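Local structure of beta-glycosidase (Bacteroides caccae, 6T2R) at residues 75-80 with 95-100; 121-126 with 238-243; 125-130 with 231-236; 144-149 with 190-195. The protein probably cleaves beta-galactosidic bonds inside mucin O-glycans as an endo-acting family 16 glycoside hydrolase of a human gut bacterium. One frame throughout, in Å; residues are numbered along the deposited sequence.

Contact 1 (75-80 with 95-100); sequences LILKGI and GGLWTK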
loop_
_atom_site.group_PDB
_atom_site.type_symbol
_atom_site.label_atom_id
_atom_site.label_comp_id
_atom_site.label_asym_id
_atom_site.label_seq_id
_atom_site.Cartn_x
_atom_site.Cartn_y
_atom_site.Cartn_z
ATOM N N LEU A 75 -7.843 11.713 5.170
ATOM C CA LEU A 75 -6.661 11.366 5.989
ATOM C C LEU A 75 -5.414 12.038 5.386
ATOM O O LEU A 75 -5.281 12.018 4.194
ATOM C CB LEU A 75 -6.496 9.842 6.038
ATOM C CG LEU A 75 -5.125 9.376 6.558
ATOM C CD1 LEU A 75 -5.040 9.642 8.059
ATOM C CD2 LEU A 75 -4.892 7.892 6.224
ATOM N N ILE A 76 -4.529 12.609 6.204
ATOM C CA ILE A 76 -3.287 13.308 5.754
ATOM C C ILE A 76 -2.126 12.654 6.460
ATOM O O ILE A 76 -2.145 12.596 7.690
ATOM C CB ILE A 76 -3.311 14.805 6.103
ATOM C CG1 ILE A 76 -4.658 15.426 5.753
ATOM C CG2 ILE A 76 -2.156 15.526 5.431
ATOM C CD1 ILE A 76 -4.935 15.408 4.289
ATOM N N LEU A 77 -1.168 12.159 5.712
ATOM C CA LEU A 77 0.058 11.566 6.290
ATOM C C LEU A 77 1.205 12.387 5.756
ATOM O O LEU A 77 1.129 12.678 4.547
ATOM C CB LEU A 77 0.156 10.111 5.828
ATOM C CG LEU A 77 -0.936 9.194 6.371
ATOM C CD1 LEU A 77 -0.887 7.837 5.673
ATOM C CD2 LEU A 77 -0.793 9.025 7.877
ATOM N N LYS A 78 2.144 12.818 6.617
ATOM C CA LYS A 78 3.133 13.872 6.231
ATOM C C LYS A 78 4.542 13.341 6.442
ATOM O O LYS A 78 4.720 12.453 7.291
ATOM C CB LYS A 78 2.940 15.166 7.022
ATOM C CG LYS A 78 1.499 15.637 7.101
ATOM C CD LYS A 78 1.229 16.695 8.172
ATOM C CE LYS A 78 -0.252 16.968 8.294
ATOM N NZ LYS A 78 -0.523 18.042 9.280
ATOM N N GLY A 79 5.453 13.839 5.627
ATOM C CA GLY A 79 6.904 13.714 5.812
ATOM C C GLY A 79 7.481 15.081 6.189
ATOM O O GLY A 79 7.192 16.037 5.482
ATOM N N ILE A 80 8.231 15.170 7.286
ATOM C CA ILE A 80 8.758 16.447 7.838
ATOM C C ILE A 80 10.223 16.272 8.256
ATOM O O ILE A 80 10.678 15.145 8.534
ATOM C CB ILE A 80 7.893 16.896 9.029
ATOM C CG1 ILE A 80 8.052 15.939 10.212
ATOM C CG2 ILE A 80 6.442 17.064 8.605
ATOM C CD1 ILE A 80 7.132 16.216 11.361
ATOM N N GLY A 95 4.490 9.769 8.591
ATOM C CA GLY A 95 3.280 9.133 9.144
ATOM C C GLY A 95 2.866 7.963 8.269
ATOM O O GLY A 95 3.070 8.034 7.026
ATOM N N GLY A 96 2.346 6.918 8.908
ATOM C CA GLY A 96 1.819 5.699 8.279
ATOM C C GLY A 96 0.801 5.023 9.177
ATOM O O GLY A 96 0.922 5.146 10.414
ATOM N N LEU A 97 -0.215 4.418 8.558
ATOM C CA LEU A 97 -1.222 3.584 9.232
ATOM C C LEU A 97 -1.184 2.171 8.640
ATOM O O LEU A 97 -0.947 2.038 7.413
ATOM C CB LEU A 97 -2.607 4.183 9.035
ATOM C CG LEU A 97 -2.888 5.552 9.662
ATOM C CD1 LEU A 97 -4.356 5.893 9.433
ATOM C CD2 LEU A 97 -2.596 5.599 11.155
ATOM N N TRP A 98 -1.464 1.162 9.472
ATOM C CA TRP A 98 -1.639 -0.236 9.013
ATOM C C TRP A 98 -2.784 -0.919 9.754
ATOM O O TRP A 98 -3.256 -0.420 10.799
ATOM C CB TRP A 98 -0.327 -1.018 9.074
ATOM C CG TRP A 98 0.277 -1.252 10.427
ATOM C CD1 TRP A 98 -0.318 -1.208 11.657
ATOM C CD2 TRP A 98 1.626 -1.686 10.654
ATOM N NE1 TRP A 98 0.582 -1.542 12.628
ATOM C CE2 TRP A 98 1.785 -1.833 12.045
ATOM C CE3 TRP A 98 2.705 -1.958 9.805
ATOM C CZ2 TRP A 98 2.978 -2.254 12.613
ATOM C CZ3 TRP A 98 3.898 -2.349 10.369
ATOM C CH2 TRP A 98 4.025 -2.507 11.754
ATOM N N THR A 99 -3.317 -1.951 9.139
ATOM C CA THR A 99 -4.472 -2.694 9.683
ATOM C C THR A 99 -3.960 -3.951 10.383
ATOM O O THR A 99 -4.807 -4.805 10.690
ATOM C CB THR A 99 -5.483 -3.137 8.621
ATOM O OG1 THR A 99 -4.929 -4.108 7.725
ATOM C CG2 THR A 99 -6.051 -1.969 7.861
ATOM N N LYS A 100 -2.644 -4.057 10.573
ATOM C CA LYS A 100 -2.041 -5.217 11.242
ATOM C C LYS A 100 -2.788 -5.481 12.553
ATOM O O LYS A 100 -2.982 -4.550 13.316
ATOM C CB LYS A 100 -0.559 -5.006 11.548
ATOM C CG LYS A 100 0.103 -6.218 12.209
ATOM C CD LYS A 100 1.499 -5.951 12.730
ATOM C CE LYS A 100 2.460 -5.672 11.607
ATOM N NZ LYS A 100 3.857 -5.835 12.050
#
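The flat peptide group joining Gly95 to Gly96 receives Leu77 on one face. The CD2 methyl stands almost squarely above the carbonyl carbon, with Leu77 CD2 3.8 Å from Gly95 C, and Leu77 CB comes to 3.8 Å from Gly95 O on that same side of the group. A second flat group, the Trp98 indole, has Lys100 CE near its rim, 3.5 Å above the plane. Beyond the peptide face the contact is aliphatic. Leu75 and Leu97 reach for each other tip to tip, Leu75 CD2 lying 3.8 Å from Leu97 CD1; CG of Leu75 stands opposite its own backbone nitrogen (chi1 166°), which carries both methyls toward the partner. A single hydrogen bond crosses between the segments, from Gly95 N to Lys78 O at 3.0 Å, bent to 144° at the hydrogen and tilted from the carbonyl plane. The segments thus illustrate a hairpin whose strands meet at one end and then diverge: their axes run 129° apart and come no closer than 8.4 Å. Leu75, Leu77 and Leu97 pack between the diverging strands, while the Lys78 amine leads away to a salt bridge with Glu69. Strand 74-81 continues its backbone pairing with strands 68-71 and 251-263, whereas strand 92-98 pairs with strand 228-233, whose Ile232 also packs on Leu77.

Contact 2 (121-126 with 238-243); sequences GAWPAI and GSWVGT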
loop_
_atom_site.group_PDB
_atom_site.type_symbol
_atom_site.label_atom_id
_atom_site.label_comp_id
_atom_site.label_asym_id
_atom_site.label_seq_id
_atom_site.Cartn_x
_atom_site.Cartn_y
_atom_site.Cartn_z
ATOM N N GLY A 121 13.003 12.859 -2.784
ATOM C CA GLY A 121 13.228 11.883 -1.702
ATOM C C GLY A 121 11.957 11.312 -1.124
ATOM O O GLY A 121 12.047 10.388 -0.315
ATOM N N ALA A 122 10.796 11.792 -1.554
ATOM C CA ALA A 122 9.508 11.204 -1.120
ATOM C C ALA A 122 9.148 9.981 -2.000
ATOM O O ALA A 122 9.386 9.998 -3.243
ATOM C CB ALA A 122 8.440 12.270 -1.115
ATOM N N TRP A 123 8.611 8.940 -1.355
ATOM C CA TRP A 123 8.090 7.709 -2.002
ATOM C C TRP A 123 6.983 7.139 -1.131
ATOM O O TRP A 123 7.108 6.062 -0.540
ATOM C CB TRP A 123 9.214 6.710 -2.287
ATOM C CG TRP A 123 10.066 6.295 -1.132
ATOM C CD1 TRP A 123 10.671 7.100 -0.211
ATOM C CD2 TRP A 123 10.499 4.956 -0.835
ATOM N NE1 TRP A 123 11.422 6.348 0.650
ATOM C CE2 TRP A 123 11.332 5.025 0.296
ATOM C CE3 TRP A 123 10.230 3.705 -1.386
ATOM C CZ2 TRP A 123 11.894 3.897 0.891
ATOM C CZ3 TRP A 123 10.792 2.584 -0.799
ATOM C CH2 TRP A 123 11.614 2.687 0.322
ATOM N N PRO A 124 5.839 7.856 -1.057
ATOM C CA PRO A 124 4.638 7.324 -0.407
ATOM C C PRO A 124 4.190 6.010 -1.067
ATOM O O PRO A 124 4.337 5.893 -2.252
ATOM C CB PRO A 124 3.585 8.401 -0.661
ATOM C CG PRO A 124 4.095 9.056 -1.941
ATOM C CD PRO A 124 5.584 9.141 -1.725
ATOM N N ALA A 125 3.713 5.063 -0.266
ATOM C CA ALA A 125 3.353 3.708 -0.719
ATOM C C ALA A 125 1.982 3.306 -0.192
ATOM O O ALA A 125 1.563 3.771 0.894
ATOM C CB ALA A 125 4.410 2.705 -0.299
ATOM N N ILE A 126 1.309 2.440 -0.944
ATOM C CA ILE A 126 0.073 1.712 -0.535
ATOM C C ILE A 126 0.353 0.243 -0.829
ATOM O O ILE A 126 0.679 -0.085 -1.978
ATOM C CB ILE A 126 -1.147 2.235 -1.319
ATOM C CG1 ILE A 126 -1.348 3.737 -1.101
ATOM C CG2 ILE A 126 -2.384 1.422 -0.982
ATOM C CD1 ILE A 126 -2.320 4.427 -2.044
ATOM N N GLY A 238 16.106 6.706 0.843
ATOM C CA GLY A 238 16.504 5.301 0.650
ATOM C C GLY A 238 17.277 5.173 -0.649
ATOM O O GLY A 238 17.397 6.178 -1.391
ATOM N N SER A 239 17.783 3.978 -0.941
ATOM C CA SER A 239 18.720 3.798 -2.070
ATOM C C SER A 239 17.917 3.952 -3.351
ATOM O O SER A 239 18.461 4.496 -4.294
ATOM C CB SER A 239 19.458 2.478 -1.996
ATOM O OG SER A 239 18.639 1.494 -1.394
ATOM N N TRP A 240 16.657 3.523 -3.359
ATOM C CA TRP A 240 15.811 3.555 -4.581
ATOM C C TRP A 240 15.425 5.003 -4.932
ATOM O O TRP A 240 15.611 5.431 -6.089
ATOM C CB TRP A 240 14.586 2.643 -4.416
ATOM C CG TRP A 240 13.750 2.552 -5.652
ATOM C CD1 TRP A 240 14.191 2.683 -6.932
ATOM C CD2 TRP A 240 12.335 2.302 -5.737
ATOM N NE1 TRP A 240 13.151 2.537 -7.808
ATOM C CE2 TRP A 240 12.001 2.295 -7.106
ATOM C CE3 TRP A 240 11.312 2.113 -4.792
ATOM C CZ2 TRP A 240 10.700 2.095 -7.554
ATOM C CZ3 TRP A 240 10.026 1.872 -5.231
ATOM C CH2 TRP A 240 9.725 1.868 -6.596
ATOM N N VAL A 241 14.901 5.758 -3.983
ATOM C CA VAL A 241 14.299 7.086 -4.314
ATOM C C VAL A 241 15.399 8.146 -4.443
ATOM O O VAL A 241 15.206 9.098 -5.205
ATOM C CB VAL A 241 13.240 7.477 -3.274
ATOM C CG1 VAL A 241 13.858 7.740 -1.903
ATOM C CG2 VAL A 241 12.397 8.637 -3.775
ATOM N N GLY A 242 16.520 7.976 -3.744
ATOM C CA GLY A 242 17.635 8.940 -3.799
ATOM C C GLY A 242 17.547 9.881 -2.617
ATOM O O GLY A 242 16.785 9.584 -1.648
ATOM N N THR A 243 18.278 10.984 -2.664
ATOM C CA THR A 243 18.446 11.860 -1.477
ATOM C C THR A 243 17.189 12.707 -1.301
ATOM O O THR A 243 16.550 13.082 -2.287
ATOM C CB THR A 243 19.700 12.743 -1.577
ATOM O OG1 THR A 243 19.640 13.435 -2.830
ATOM C CG2 THR A 243 20.995 11.959 -1.467
#
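The loop 238-243, which lies between strands 228-233 and 251-263, brings Val241 and Trp240 against Trp123, the aromatic residue just ahead of strand 125-130. Val241 supplies a CH-pi contact: its CG1 methyl sits 3.9 Å from the centroid of the five-membered ring of Trp123, 23° off the normal. The other branch reaches the main chain, with Val241 CG2 3.3 Å from Ala122 O, one methyl on the ring and the other on the backbone carbonyl. Trp123 holds its CG between the backbone N and the carbonyl carbon (chi1 55°), a torsion that turns the ring toward the loop. Both tryptophans touch Glu148, part of a sequence matching the E-x-D-x-x-E active-site pattern of the GH16 jelly roll; a place beside the substrate cleft is therefore probable. Trp240 meets Trp123 at an oblique angle, CE3 to CE3 3.9 Å, and also packs edge-to-face with Tyr157. The loop is wound into one helix-like turn by the bond from Gly242 N to Gly238 O, 3.1 Å. Farther along, Gly121 CA approaches Thr243 O to 3.6 Å, and Asn151 bridges the segments by bonding Gly121 N and Val241 O.

Contact 3 (125-130 with 231-236); sequences AIWTLP and LIDMQL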
loop_
_atom_site.group_PDB
_atom_site.type_symbol
_atom_site.label_atom_id
_atom_site.label_comp_id
_atom_site.label_asym_id
_atom_site.label_seq_id
_atom_site.Cartn_x
_atom_site.Cartn_y
_atom_site.Cartn_z
ATOM N N ALA A 125 3.713 5.063 -0.266
ATOM C CA ALA A 125 3.353 3.708 -0.719
ATOM C C ALA A 125 1.982 3.306 -0.192
ATOM O O ALA A 125 1.563 3.771 0.894
ATOM C CB ALA A 125 4.410 2.705 -0.299
ATOM N N ILE A 126 1.309 2.440 -0.944
ATOM C CA ILE A 126 0.073 1.712 -0.535
ATOM C C ILE A 126 0.353 0.243 -0.829
ATOM O O ILE A 126 0.679 -0.085 -1.978
ATOM C CB ILE A 126 -1.147 2.235 -1.319
ATOM C CG1 ILE A 126 -1.348 3.737 -1.101
ATOM C CG2 ILE A 126 -2.384 1.422 -0.982
ATOM C CD1 ILE A 126 -2.320 4.427 -2.044
ATOM N N TRP A 127 0.236 -0.630 0.156
ATOM C CA TRP A 127 0.765 -1.986 -0.037
ATOM C C TRP A 127 0.228 -2.927 1.014
ATOM O O TRP A 127 -0.339 -2.443 2.028
ATOM C CB TRP A 127 2.289 -1.916 -0.073
ATOM C CG TRP A 127 2.992 -1.359 1.126
ATOM C CD1 TRP A 127 2.903 -0.106 1.673
ATOM C CD2 TRP A 127 4.065 -2.018 1.832
ATOM N NE1 TRP A 127 3.808 0.032 2.700
ATOM C CE2 TRP A 127 4.522 -1.123 2.822
ATOM C CE3 TRP A 127 4.656 -3.290 1.729
ATOM C CZ2 TRP A 127 5.547 -1.454 3.692
ATOM C CZ3 TRP A 127 5.673 -3.627 2.598
ATOM C CH2 TRP A 127 6.105 -2.709 3.557
ATOM N N THR A 128 0.382 -4.224 0.749
ATOM C CA THR A 128 -0.090 -5.290 1.643
ATOM C C THR A 128 0.998 -6.334 1.886
ATOM O O THR A 128 1.845 -6.569 1.022
ATOM C CB THR A 128 -1.367 -5.951 1.119
ATOM O OG1 THR A 128 -1.008 -6.846 0.062
ATOM C CG2 THR A 128 -2.401 -4.922 0.716
ATOM N N LEU A 129 0.914 -6.898 3.087
ATOM C CA LEU A 129 1.764 -7.953 3.674
ATOM C C LEU A 129 0.835 -9.010 4.255
ATOM O O LEU A 129 -0.334 -8.733 4.468
ATOM C CB LEU A 129 2.655 -7.318 4.747
ATOM C CG LEU A 129 3.805 -6.474 4.198
ATOM C CD1 LEU A 129 4.603 -5.903 5.334
ATOM C CD2 LEU A 129 4.688 -7.284 3.252
ATOM N N PRO A 130 1.316 -10.250 4.489
ATOM C CA PRO A 130 0.502 -11.274 5.141
ATOM C C PRO A 130 0.018 -10.836 6.520
ATOM O O PRO A 130 0.810 -10.332 7.313
ATOM C CB PRO A 130 1.428 -12.499 5.227
ATOM C CG PRO A 130 2.463 -12.232 4.137
ATOM C CD PRO A 130 2.647 -10.732 4.121
ATOM N N LEU A 231 -1.139 -1.385 4.429
ATOM C CA LEU A 231 -0.242 -0.299 4.877
ATOM C C LEU A 231 -0.443 0.858 3.896
ATOM O O LEU A 231 -0.427 0.614 2.637
ATOM C CB LEU A 231 1.227 -0.764 4.844
ATOM C CG LEU A 231 1.577 -2.009 5.672
ATOM C CD1 LEU A 231 1.342 -3.295 4.866
ATOM C CD2 LEU A 231 3.028 -1.969 6.115
ATOM N N ILE A 232 -0.547 2.054 4.443
ATOM C CA ILE A 232 -0.593 3.352 3.714
ATOM C C ILE A 232 0.350 4.290 4.455
ATOM O O ILE A 232 0.116 4.494 5.668
ATOM C CB ILE A 232 -2.012 3.944 3.646
ATOM C CG1 ILE A 232 -3.005 2.953 3.040
ATOM C CG2 ILE A 232 -1.942 5.249 2.861
ATOM C CD1 ILE A 232 -4.455 3.356 3.108
ATOM N N ASP A 233 1.422 4.760 3.820
ATOM C CA ASP A 233 2.432 5.474 4.631
ATOM C C ASP A 233 3.311 6.319 3.734
ATOM O O ASP A 233 3.677 5.864 2.638
ATOM C CB ASP A 233 3.260 4.489 5.477
ATOM C CG ASP A 233 4.150 3.576 4.645
ATOM O OD1 ASP A 233 3.615 2.634 4.018
ATOM O OD2 ASP A 233 5.357 3.864 4.577
ATOM N N MET A 234 3.582 7.527 4.215
ATOM C CA MET A 234 4.603 8.431 3.676
ATOM C C MET A 234 5.960 7.819 4.019
ATOM O O MET A 234 6.100 7.131 5.074
ATOM C CB MET A 234 4.463 9.837 4.271
ATOM C CG MET A 234 5.470 10.850 3.741
ATOM S SD MET A 234 5.554 10.943 1.956
ATOM C CE MET A 234 3.968 11.673 1.551
ATOM N N GLN A 235 6.904 8.051 3.122
ATOM C CA GLN A 235 8.261 7.493 3.164
ATOM C C GLN A 235 9.171 8.599 2.625
ATOM O O GLN A 235 8.762 9.318 1.657
ATOM C CB GLN A 235 8.312 6.189 2.349
ATOM C CG GLN A 235 7.476 5.079 2.955
ATOM C CD GLN A 235 7.400 3.791 2.165
ATOM O OE1 GLN A 235 7.877 3.662 1.037
ATOM N NE2 GLN A 235 6.727 2.841 2.753
ATOM N N LEU A 236 10.351 8.731 3.226
ATOM C CA LEU A 236 11.370 9.738 2.813
ATOM C C LEU A 236 12.767 9.102 2.793
ATOM O O LEU A 236 13.190 8.568 3.847
ATOM C CB LEU A 236 11.323 10.923 3.788
ATOM C CG LEU A 236 10.179 11.915 3.580
ATOM C CD1 LEU A 236 10.155 12.949 4.713
ATOM C CD2 LEU A 236 10.286 12.597 2.221
#
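Trp127 and Leu231 form the dense part of this antiparallel pairing. Trp127 CG sits between its backbone N and carbonyl carbon (chi1 59°), which lays the indole over Leu231. Leu231 CB lies 3.7 Å from the centroid of the five-membered ring of Trp127, a CH-pi contact, and Leu231 CD2 covers the same indole at 3.5 Å from Trp127 CZ2. Beneath them the backbones exchange two hydrogen bonds, the shorter from Leu231 N to Trp127 O at 2.7 Å. Ala125 and Asp233 make a second hydrogen-bonded pair, and Ile126 with Ile232 the non-hydrogen-bonded pair between. The remaining packing is looser: on the other face of the sheet Ile126 CG1 stays 4.3 Å from Ile232 CG2, and at the partly exposed end Leu129 CG is 4.1 Å from Leu231 CD1. In this jelly-roll sheet the face that carries Ala125, Trp127, Leu231 and Asp233 adjoins Glu143 and Asp145, both of which touch Trp127. Asp233 OD1 takes the indole hydrogen of Trp127 NE1 at 2.9 Å, in the ring plane and 160° at the hydrogen. A carboxylate at its edge and an aliphatic chain over its face should restrict rotation of the indole, and a buried Asp233 oxygen is satisfied by a neutral donor.

Contact 4 (144-149 with 190-195); sequences VDIMER and YGVDFW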
loop_
_atom_site.group_PDB
_atom_site.type_symbol
_atom_site.label_atom_id
_atom_site.label_comp_id
_atom_site.label_asym_id
_atom_site.label_seq_id
_atom_site.Cartn_x
_atom_site.Cartn_y
_atom_site.Cartn_z
ATOM N N VAL A 144 2.760 -7.110 -1.835
ATOM C CA VAL A 144 1.987 -6.523 -2.951
ATOM C C VAL A 144 2.033 -5.005 -2.793
ATOM O O VAL A 144 1.472 -4.474 -1.841
ATOM C CB VAL A 144 0.553 -7.060 -2.955
ATOM C CG1 VAL A 144 -0.284 -6.423 -4.059
ATOM C CG2 VAL A 144 0.536 -8.574 -3.072
ATOM N N ASP A 145 2.698 -4.345 -3.720
ATOM C CA ASP A 145 2.811 -2.868 -3.758
ATOM C C ASP A 145 1.698 -2.354 -4.665
ATOM O O ASP A 145 1.817 -2.477 -5.884
ATOM C CB ASP A 145 4.232 -2.506 -4.202
ATOM C CG ASP A 145 5.279 -3.040 -3.237
ATOM O OD1 ASP A 145 4.918 -3.289 -2.067
ATOM O OD2 ASP A 145 6.434 -3.205 -3.656
ATOM N N ILE A 146 0.628 -1.827 -4.095
ATOM C CA ILE A 146 -0.504 -1.248 -4.885
ATOM C C ILE A 146 -0.095 0.124 -5.439
ATOM O O ILE A 146 -0.546 0.483 -6.539
ATOM C CB ILE A 146 -1.764 -1.186 -4.013
ATOM C CG1 ILE A 146 -2.064 -2.559 -3.402
ATOM C CG2 ILE A 146 -2.923 -0.625 -4.816
ATOM C CD1 ILE A 146 -3.160 -2.615 -2.350
ATOM N N MET A 147 0.773 0.867 -4.739
ATOM C CA MET A 147 1.271 2.182 -5.228
ATOM C C MET A 147 2.619 2.517 -4.579
ATOM O O MET A 147 2.744 2.410 -3.353
ATOM C CB MET A 147 0.238 3.259 -4.890
ATOM C CG MET A 147 0.443 4.600 -5.554
ATOM S SD MET A 147 1.769 5.577 -4.827
ATOM C CE MET A 147 1.078 5.914 -3.201
ATOM N N GLU A 148 3.579 2.931 -5.398
ATOM C CA GLU A 148 4.811 3.644 -5.000
ATOM C C GLU A 148 5.000 4.814 -5.960
ATOM O O GLU A 148 4.878 4.583 -7.145
ATOM C CB GLU A 148 5.945 2.644 -5.052
ATOM C CG GLU A 148 5.632 1.447 -4.181
ATOM C CD GLU A 148 6.848 0.686 -3.778
ATOM O OE1 GLU A 148 7.149 -0.319 -4.494
ATOM O OE2 GLU A 148 7.483 1.112 -2.799
ATOM N N ARG A 149 5.137 6.035 -5.451
ATOM C CA ARG A 149 5.397 7.239 -6.285
ATOM C C ARG A 149 6.683 7.925 -5.786
ATOM O O ARG A 149 6.724 8.470 -4.658
ATOM C CB ARG A 149 4.172 8.153 -6.318
ATOM C CG ARG A 149 4.093 9.013 -7.575
ATOM C CD ARG A 149 5.196 10.059 -7.704
ATOM N NE ARG A 149 4.924 11.070 -6.711
ATOM C CZ ARG A 149 4.222 12.180 -6.937
ATOM N NH1 ARG A 149 3.818 12.498 -8.152
ATOM N NH2 ARG A 149 3.938 12.986 -5.932
ATOM N N TYR A 190 -5.810 3.694 -6.850
ATOM C CA TYR A 190 -4.839 2.575 -6.920
ATOM C C TYR A 190 -5.529 1.298 -6.464
ATOM O O TYR A 190 -6.133 1.300 -5.368
ATOM C CB TYR A 190 -3.581 2.949 -6.128
ATOM C CG TYR A 190 -3.006 4.279 -6.564
ATOM C CD1 TYR A 190 -2.227 4.370 -7.701
ATOM C CD2 TYR A 190 -3.314 5.457 -5.894
ATOM C CE1 TYR A 190 -1.725 5.583 -8.134
ATOM C CE2 TYR A 190 -2.823 6.682 -6.307
ATOM C CZ TYR A 190 -2.012 6.739 -7.426
ATOM O OH TYR A 190 -1.502 7.935 -7.845
ATOM N N GLY A 191 -5.464 0.257 -7.296
ATOM C CA GLY A 191 -6.176 -1.009 -7.052
ATOM C C GLY A 191 -5.378 -2.257 -7.435
ATOM O O GLY A 191 -4.479 -2.193 -8.317
ATOM N N VAL A 192 -5.642 -3.350 -6.726
ATOM C CA VAL A 192 -5.170 -4.712 -7.065
ATOM C C VAL A 192 -6.369 -5.638 -6.877
ATOM O O VAL A 192 -7.150 -5.385 -5.911
ATOM C CB VAL A 192 -3.956 -5.131 -6.218
ATOM C CG1 VAL A 192 -4.305 -5.347 -4.727
ATOM C CG2 VAL A 192 -3.268 -6.359 -6.830
ATOM N N ASP A 193 -6.514 -6.610 -7.771
ATOM C CA ASP A 193 -7.500 -7.713 -7.667
ATOM C C ASP A 193 -6.738 -9.008 -7.395
ATOM O O ASP A 193 -5.726 -9.298 -8.152
ATOM C CB ASP A 193 -8.320 -7.841 -8.952
ATOM C CG ASP A 193 -9.131 -6.604 -9.325
ATOM O OD1 ASP A 193 -9.304 -5.697 -8.444
ATOM O OD2 ASP A 193 -9.589 -6.548 -10.499
ATOM N N PHE A 194 -7.150 -9.731 -6.341
ATOM C CA PHE A 194 -6.613 -11.062 -5.964
ATOM C C PHE A 194 -7.499 -12.153 -6.563
ATOM O O PHE A 194 -8.708 -12.180 -6.255
ATOM C CB PHE A 194 -6.585 -11.245 -4.454
ATOM C CG PHE A 194 -5.552 -10.423 -3.719
ATOM C CD1 PHE A 194 -5.775 -9.077 -3.441
ATOM C CD2 PHE A 194 -4.378 -11.000 -3.270
ATOM C CE1 PHE A 194 -4.848 -8.326 -2.741
ATOM C CE2 PHE A 194 -3.463 -10.248 -2.551
ATOM C CZ PHE A 194 -3.692 -8.915 -2.297
ATOM N N TRP A 195 -6.916 -13.002 -7.413
ATOM C CA TRP A 195 -7.548 -14.247 -7.918
ATOM C C TRP A 195 -6.640 -15.431 -7.603
ATOM O O TRP A 195 -5.433 -15.254 -7.381
ATOM C CB TRP A 195 -7.838 -14.157 -9.417
ATOM C CG TRP A 195 -8.605 -12.933 -9.838
ATOM C CD1 TRP A 195 -8.134 -11.878 -10.568
ATOM C CD2 TRP A 195 -9.992 -12.646 -9.576
ATOM N NE1 TRP A 195 -9.132 -10.978 -10.809
ATOM C CE2 TRP A 195 -10.285 -11.421 -10.208
ATOM C CE3 TRP A 195 -11.014 -13.331 -8.935
ATOM C CZ2 TRP A 195 -11.555 -10.854 -10.189
ATOM C CZ3 TRP A 195 -12.271 -12.765 -8.908
ATOM C CH2 TRP A 195 -12.534 -11.546 -9.526
#
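Met147 and Tyr190, Ile146 and Val192 meet where two layers of the GH16 jelly-roll sandwich face each other. The segment 144-149 turns a corner at Ile146, and Ile146 with Met147 both stand opposite Ile126, a classic beta bulge; its sequence, with Glu143 before it, matches the family pattern E-x-D-x-x-E. The touching parts run 164° apart, and no hydrogen bond joins them directly, although Gln158 NE2 binds Ile146 O and, weakly, Gly191 O.

The closest aromatic contact is with Tyr190. Met147 CG hangs 3.4 Å from the ring centroid, 12° off the normal, a close CH-pi contact over the middle of the face. Met147 carries CG opposite its backbone nitrogen (chi1 -168°), and the chain then bends, so the sulfur remains above the same ring but higher: Met147 SD is 4.8 Å from the Tyr190 centroid, a Met-aromatic contact at longer range.

Apolar packing does the rest. Ile146 divides its branches: CG2 rests on the backbone, 3.6 Å from Tyr190 C, while CD1 comes to 3.8 Å from Val192 CG1, the two side chains crossing at about a right angle. The adjoining acids look elsewhere, Asp145 toward Trp127 and Glu148 toward Trp123 and Trp240; the apolar layer thus probably lies behind the strand that carries the family's acids. At its far end, Val144 CG1 lies 4.1 Å from Val192 CG2, and Val144 CG2 is 4.3 Å from the aromatic carbon Phe194 CZ.

Overall arrangement
The centre of contact 3 lies about 4 Å from that of the chain, and contact 3 touches each of the others. Its strand 231-233 is bonded to the strand of contact 1, Leu97 N to Ile232 O at 2.9 Å, with the two centres about 9 Å apart. Its strand 125-130 is shared with contact 2 and bonded to the bulged strand of contact 4, Ile126 N to Met147 O at 2.8 Å; centres of contacts 3 and 4 are about 10 Å apart. Contacts 1 and 4 stand about 17 Å apart between centres without touching. Contact 4 probably lies behind the presumed catalytic strand, whereas contact 2 and the Trp127 side of contact 3 adjoin its acidic face.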